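Afp3 (Serratia entomophila, PDB 6RBN) forms part of the contractile sheath around the inner tube of the anti-feeding prophage, a phage-tail-like injection particle, here in its extended state. Local coordinates at residues 185-190 with 202-207; 313-318 with 334-339. One frame throughout, in Å; residues are numbered along the deposited sequence.

Contact 1 (185-190 with 202-207)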
loop_
_atom_site.group_PDB
_atom_site.type_symbol
_atom_site.label_atom_id
_atom_site.label_comp_id
_atom_site.label_asym_id
_atom_site.label_seq_id
_atom_site.Cartn_x
_atom_site.Cartn_y
_atom_site.Cartn_z
ATOM N N LEU D 185 8.982 -68.873 -9.507
ATOM C CA LEU D 185 9.892 -70.007 -9.444
ATOM C C LEU D 185 10.956 -69.902 -10.526
ATOM O O LEU D 185 10.660 -69.565 -11.675
ATOM C CB LEU D 185 9.116 -71.314 -9.598
ATOM C CG LEU D 185 9.881 -72.637 -9.574
ATOM C CD1 LEU D 185 10.572 -72.845 -8.254
ATOM C CD2 LEU D 185 8.935 -73.779 -9.853
ATOM N N LEU D 186 12.198 -70.189 -10.152
ATOM C CA LEU D 186 13.315 -70.250 -11.091
ATOM C C LEU D 186 13.744 -71.710 -11.199
ATOM O O LEU D 186 14.615 -72.174 -10.464
ATOM C CB LEU D 186 14.465 -69.365 -10.646
ATOM C CG LEU D 186 14.197 -67.867 -10.634
ATOM C CD1 LEU D 186 15.394 -67.118 -10.091
ATOM C CD2 LEU D 186 13.860 -67.406 -12.028
ATOM N N ALA D 187 13.126 -72.429 -12.126
ATOM C CA ALA D 187 13.416 -73.838 -12.317
ATOM C C ALA D 187 14.639 -74.013 -13.207
ATOM O O ALA D 187 15.171 -73.060 -13.778
ATOM C CB ALA D 187 12.208 -74.556 -12.915
ATOM N N ASP D 188 15.085 -75.260 -13.320
ATOM C CA ASP D 188 16.279 -75.595 -14.082
ATOM C C ASP D 188 15.994 -76.800 -14.957
ATOM O O ASP D 188 15.511 -77.824 -14.467
ATOM C CB ASP D 188 17.450 -75.897 -13.154
ATOM C CG ASP D 188 17.943 -74.677 -12.440
ATOM O OD1 ASP D 188 17.931 -73.587 -13.043
ATOM O OD2 ASP D 188 18.301 -74.785 -11.251
ATOM N N SER D 189 16.300 -76.680 -16.240
ATOM C CA SER D 189 16.105 -77.799 -17.139
ATOM C C SER D 189 17.187 -78.847 -16.911
ATOM O O SER D 189 18.256 -78.571 -16.361
ATOM C CB SER D 189 16.120 -77.327 -18.590
ATOM O OG SER D 189 15.908 -78.415 -19.466
ATOM N N VAL D 190 16.894 -80.068 -17.335
ATOM C CA VAL D 190 17.810 -81.188 -17.169
ATOM C C VAL D 190 18.508 -81.528 -18.475
ATOM O O VAL D 190 19.733 -81.636 -18.524
ATOM C CB VAL D 190 17.053 -82.407 -16.603
ATOM C CG1 VAL D 190 18.005 -83.567 -16.389
ATOM C CG2 VAL D 190 16.347 -82.026 -15.323
ATOM N N ALA D 202 2.653 -68.933 -15.699
ATOM C CA ALA D 202 3.402 -67.717 -15.978
ATOM C C ALA D 202 4.347 -67.317 -14.855
ATOM O O ALA D 202 5.035 -66.304 -14.985
ATOM C CB ALA D 202 2.442 -66.561 -16.263
ATOM N N GLN D 203 4.410 -68.082 -13.772
ATOM C CA GLN D 203 5.236 -67.751 -12.623
ATOM C C GLN D 203 6.572 -68.478 -12.631
ATOM O O GLN D 203 7.272 -68.471 -11.618
ATOM C CB GLN D 203 4.489 -68.088 -11.333
ATOM C CG GLN D 203 3.156 -67.390 -11.152
ATOM C CD GLN D 203 3.276 -65.889 -11.090
ATOM O OE1 GLN D 203 2.804 -65.185 -11.975
ATOM N NE2 GLN D 203 3.920 -65.389 -10.047
ATOM N N VAL D 204 6.935 -69.126 -13.737
ATOM C CA VAL D 204 8.079 -70.028 -13.783
ATOM C C VAL D 204 9.004 -69.602 -14.914
ATOM O O VAL D 204 8.549 -69.362 -16.036
ATOM C CB VAL D 204 7.633 -71.495 -13.965
ATOM C CG1 VAL D 204 8.820 -72.420 -14.143
ATOM C CG2 VAL D 204 6.832 -71.941 -12.775
ATOM N N ALA D 205 10.297 -69.493 -14.611
ATOM C CA ALA D 205 11.337 -69.257 -15.604
ATOM C C ALA D 205 12.383 -70.354 -15.478
ATOM O O ALA D 205 13.045 -70.466 -14.442
ATOM C CB ALA D 205 11.976 -67.883 -15.411
ATOM N N VAL D 206 12.532 -71.151 -16.526
ATOM C CA VAL D 206 13.476 -72.263 -16.558
ATOM C C VAL D 206 14.791 -71.743 -17.126
ATOM O O VAL D 206 14.798 -70.811 -17.928
ATOM C CB VAL D 206 12.880 -73.423 -17.387
ATOM C CG1 VAL D 206 13.766 -74.656 -17.397
ATOM C CG2 VAL D 206 11.493 -73.769 -16.879
ATOM N N TYR D 207 15.919 -72.292 -16.665
ATOM C CA TYR D 207 17.246 -71.909 -17.152
ATOM C C TYR D 207 18.060 -73.178 -17.356
ATOM O O TYR D 207 18.355 -73.887 -16.389
ATOM C CB TYR D 207 17.936 -70.957 -16.178
ATOM C CG TYR D 207 17.300 -69.591 -16.140
ATOM C CD1 TYR D 207 17.668 -68.606 -17.046
ATOM C CD2 TYR D 207 16.302 -69.294 -15.224
ATOM C CE1 TYR D 207 17.079 -67.360 -17.021
ATOM C CE2 TYR D 207 15.703 -68.054 -15.199
ATOM C CZ TYR D 207 16.095 -67.091 -16.101
ATOM O OH TYR D 207 15.505 -65.852 -16.074
#
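Strands 185-188 and 204-207 run parallel in register, Leu185 beside Val204 through Asp188 beside Tyr207, their axes 4.5 Å apart at the closest and turned 30° from each other. The firmest bonds lie at the start: Leu185 N gives to Gln203 O at 2.7 Å, nearly along the C=O axis, and Ala205 N to Leu185 O at 3.0 Å with a straight 166° N-H...O angle. Further on the pairing slackens; Ala187 N to Ala205 O is weak and bent, and Tyr207 N meets Ala187 O at 3.1 Å from above the carbonyl plane. This parallel pair of strands is buried between helices. Leu185, Ala187, Val204 and Val206 share one face, where Tyr170 of helix 163-172 packs on Leu185 and Ala187; Val204 CG2 lies 4.0 Å from Leu185 CB. Across the sheet, Leu186 CG stands anti to its carbonyl carbon (chi1 -66°), so CD2 reaches the edge of the Tyr207 ring, 3.7 Å from CE2, and also touches Ala205 CB. Helices 271-284 and 347-364 cover that face, and Tyr207 OH is hydrogen-bonded to Tyr278 OH. Just past the end of strand 185-188, Ser189 CB packs 3.8 Å from Val206 CG1, while Asp188 OD1 turns to Ser271 OG.

Contact 2 (313-318 with 334-339)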
loop_
_atom_site.group_PDB
_atom_site.type_symbol
_atom_site.label_atom_id
_atom_site.label_comp_id
_atom_site.label_asym_id
_atom_site.label_seq_id
_atom_site.Cartn_x
_atom_site.Cartn_y
_atom_site.Cartn_z
ATOM N N GLU D 313 14.840 -74.286 -31.127
ATOM C CA GLU D 313 13.752 -75.164 -30.727
ATOM C C GLU D 313 13.445 -75.060 -29.242
ATOM O O GLU D 313 12.444 -75.620 -28.789
ATOM C CB GLU D 313 14.080 -76.619 -31.080
ATOM C CG GLU D 313 15.245 -77.189 -30.301
ATOM C CD GLU D 313 15.606 -78.596 -30.723
ATOM O OE1 GLU D 313 14.949 -79.128 -31.642
ATOM O OE2 GLU D 313 16.550 -79.169 -30.140
ATOM N N LEU D 314 14.284 -74.355 -28.488
ATOM C CA LEU D 314 14.104 -74.138 -27.061
ATOM C C LEU D 314 13.500 -72.786 -26.719
ATOM O O LEU D 314 12.690 -72.711 -25.796
ATOM C CB LEU D 314 15.447 -74.294 -26.340
ATOM C CG LEU D 314 15.805 -75.627 -25.683
ATOM C CD1 LEU D 314 15.668 -76.817 -26.603
ATOM C CD2 LEU D 314 17.246 -75.522 -25.223
ATOM N N ASN D 315 13.861 -71.719 -27.426
ATOM C CA ASN D 315 13.339 -70.397 -27.086
ATOM C C ASN D 315 11.852 -70.197 -27.395
ATOM O O ASN D 315 11.229 -69.337 -26.762
ATOM C CB ASN D 315 14.120 -69.287 -27.782
ATOM C CG ASN D 315 13.974 -67.951 -27.074
ATOM O OD1 ASN D 315 13.546 -67.884 -25.924
ATOM N ND2 ASN D 315 14.248 -66.881 -27.785
ATOM N N PRO D 316 11.199 -70.941 -28.341
ATOM C CA PRO D 316 9.726 -70.977 -28.280
ATOM C C PRO D 316 9.173 -71.994 -27.289
ATOM O O PRO D 316 8.145 -72.635 -27.524
ATOM C CB PRO D 316 9.325 -71.334 -29.716
ATOM C CG PRO D 316 10.453 -70.903 -30.539
ATOM C CD PRO D 316 11.659 -71.199 -29.718
ATOM N N LYS D 317 9.870 -72.106 -26.164
ATOM C CA LYS D 317 9.408 -72.529 -24.858
ATOM C C LYS D 317 10.154 -71.617 -23.897
ATOM O O LYS D 317 11.048 -70.876 -24.306
ATOM C CB LYS D 317 9.713 -74.006 -24.572
ATOM C CG LYS D 317 8.981 -74.997 -25.453
ATOM C CD LYS D 317 9.311 -76.426 -25.076
ATOM C CE LYS D 317 10.717 -76.793 -25.504
ATOM N NZ LYS D 317 10.833 -76.792 -26.985
ATOM N N GLY D 318 9.807 -71.647 -22.623
ATOM C CA GLY D 318 10.618 -70.831 -21.744
ATOM C C GLY D 318 11.797 -71.628 -21.241
ATOM O O GLY D 318 11.687 -72.308 -20.223
ATOM N N GLY D 334 17.846 -64.762 -22.790
ATOM C CA GLY D 334 16.473 -65.212 -22.856
ATOM C C GLY D 334 15.672 -64.706 -21.677
ATOM O O GLY D 334 16.145 -64.756 -20.539
ATOM N N SER D 335 14.462 -64.213 -21.929
ATOM C CA SER D 335 13.633 -63.634 -20.878
ATOM C C SER D 335 12.173 -64.041 -21.048
ATOM O O SER D 335 11.264 -63.216 -20.964
ATOM C CB SER D 335 13.772 -62.117 -20.860
ATOM O OG SER D 335 13.230 -61.558 -22.040
ATOM N N ARG D 336 11.924 -65.324 -21.288
ATOM C CA ARG D 336 10.568 -65.834 -21.423
ATOM C C ARG D 336 10.165 -66.688 -20.229
ATOM O O ARG D 336 11.001 -67.303 -19.566
ATOM C CB ARG D 336 10.396 -66.657 -22.699
ATOM C CG ARG D 336 10.183 -65.840 -23.949
ATOM C CD ARG D 336 9.907 -66.758 -25.119
ATOM N NE ARG D 336 9.423 -66.041 -26.294
ATOM C CZ ARG D 336 10.204 -65.535 -27.237
ATOM N NH1 ARG D 336 11.514 -65.656 -27.130
ATOM N NH2 ARG D 336 9.680 -64.898 -28.273
ATOM N N THR D 337 8.858 -66.714 -19.974
ATOM C CA THR D 337 8.250 -67.578 -18.977
ATOM C C THR D 337 7.693 -68.830 -19.646
ATOM O O THR D 337 7.789 -69.015 -20.860
ATOM C CB THR D 337 7.143 -66.837 -18.226
ATOM O OG1 THR D 337 6.120 -66.443 -19.145
ATOM C CG2 THR D 337 7.688 -65.607 -17.538
ATOM N N GLN D 338 7.091 -69.704 -18.840
ATOM C CA GLN D 338 6.477 -70.918 -19.360
ATOM C C GLN D 338 5.157 -70.667 -20.072
ATOM O O GLN D 338 4.709 -71.529 -20.832
ATOM C CB GLN D 338 6.251 -71.914 -18.226
ATOM C CG GLN D 338 7.506 -72.553 -17.709
ATOM C CD GLN D 338 8.130 -73.448 -18.740
ATOM O OE1 GLN D 338 9.184 -73.150 -19.274
ATOM N NE2 GLN D 338 7.464 -74.547 -19.046
ATOM N N LYS D 339 4.530 -69.519 -19.846
ATOM C CA LYS D 339 3.241 -69.235 -20.460
ATOM C C LYS D 339 3.435 -68.784 -21.900
ATOM O O LYS D 339 4.234 -67.885 -22.176
ATOM C CB LYS D 339 2.509 -68.165 -19.657
ATOM C CG LYS D 339 1.102 -67.885 -20.121
ATOM C CD LYS D 339 0.181 -69.033 -19.776
ATOM C CE LYS D 339 -1.255 -68.711 -20.131
ATOM N NZ LYS D 339 -2.159 -69.856 -19.844
#
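Arg336, Gly318 and Asn315 carry this meeting of two loops, 313-318 and 334-339, in the region related to the subtilisin-like domain of phage tail sheath proteins. The CG of Arg336 stands anti to its carbonyl carbon, and the chain then runs extended from CG to NE, which lays CD 3.3 Å from Asn315 O and carries the guanidinium past the Asn315 side chain. There the two groups cross at about a right angle, amide and guanidinium planes 81° apart, with ND2 at the guanidinium edge. Asn315, its CG anti to the backbone N (chi1 -158°), sets OD1 3.2 Å from Arg336 NH1; its ND2 gives a hydrogen bond to Ser6 O of a neighbouring sheath subunit. Arg336 NH2 makes a salt bridge with Glu439.

The 313-318 side is shaped by a type I turn from Leu314 to Lys317, and Lys317 curls back so that NZ gives a 2.7 Å hydrogen bond to Glu313 O in the carbonyl plane. Gly318 then comes close to the other loop, its CA 3.5 Å from Thr337 O. Gln338 bends at chi2 (-67°), sending NE2 to Gly199 O. With Glu439 holding the arginine and Ser6 of the neighbour engaging the asparagine amide, the polar chemistry here ties the meeting of the loops both to its own chain and to the next sheath subunit.

Contacts 1 and 2 follow one another along the chain, yet their centres lie only 10 Å apart and they touch. Contact 1 is the buried one, strand against strand, built on main-chain bonds and apolar side chains with no other chain reaching it. Contact 2 is partly buried and further from the chain centre, loop against loop, dominated by polar and charged side chains and touched by another sheath copy and by Afp2. Both loops of contact 2 reach strand 204-207: Gln338 N lies 3.2 Å from Val204 O, probably hydrogen-bonded, and Val206 packs against Gly318 and Gln338. They thus link the interior sheet to a region that meets other subunits.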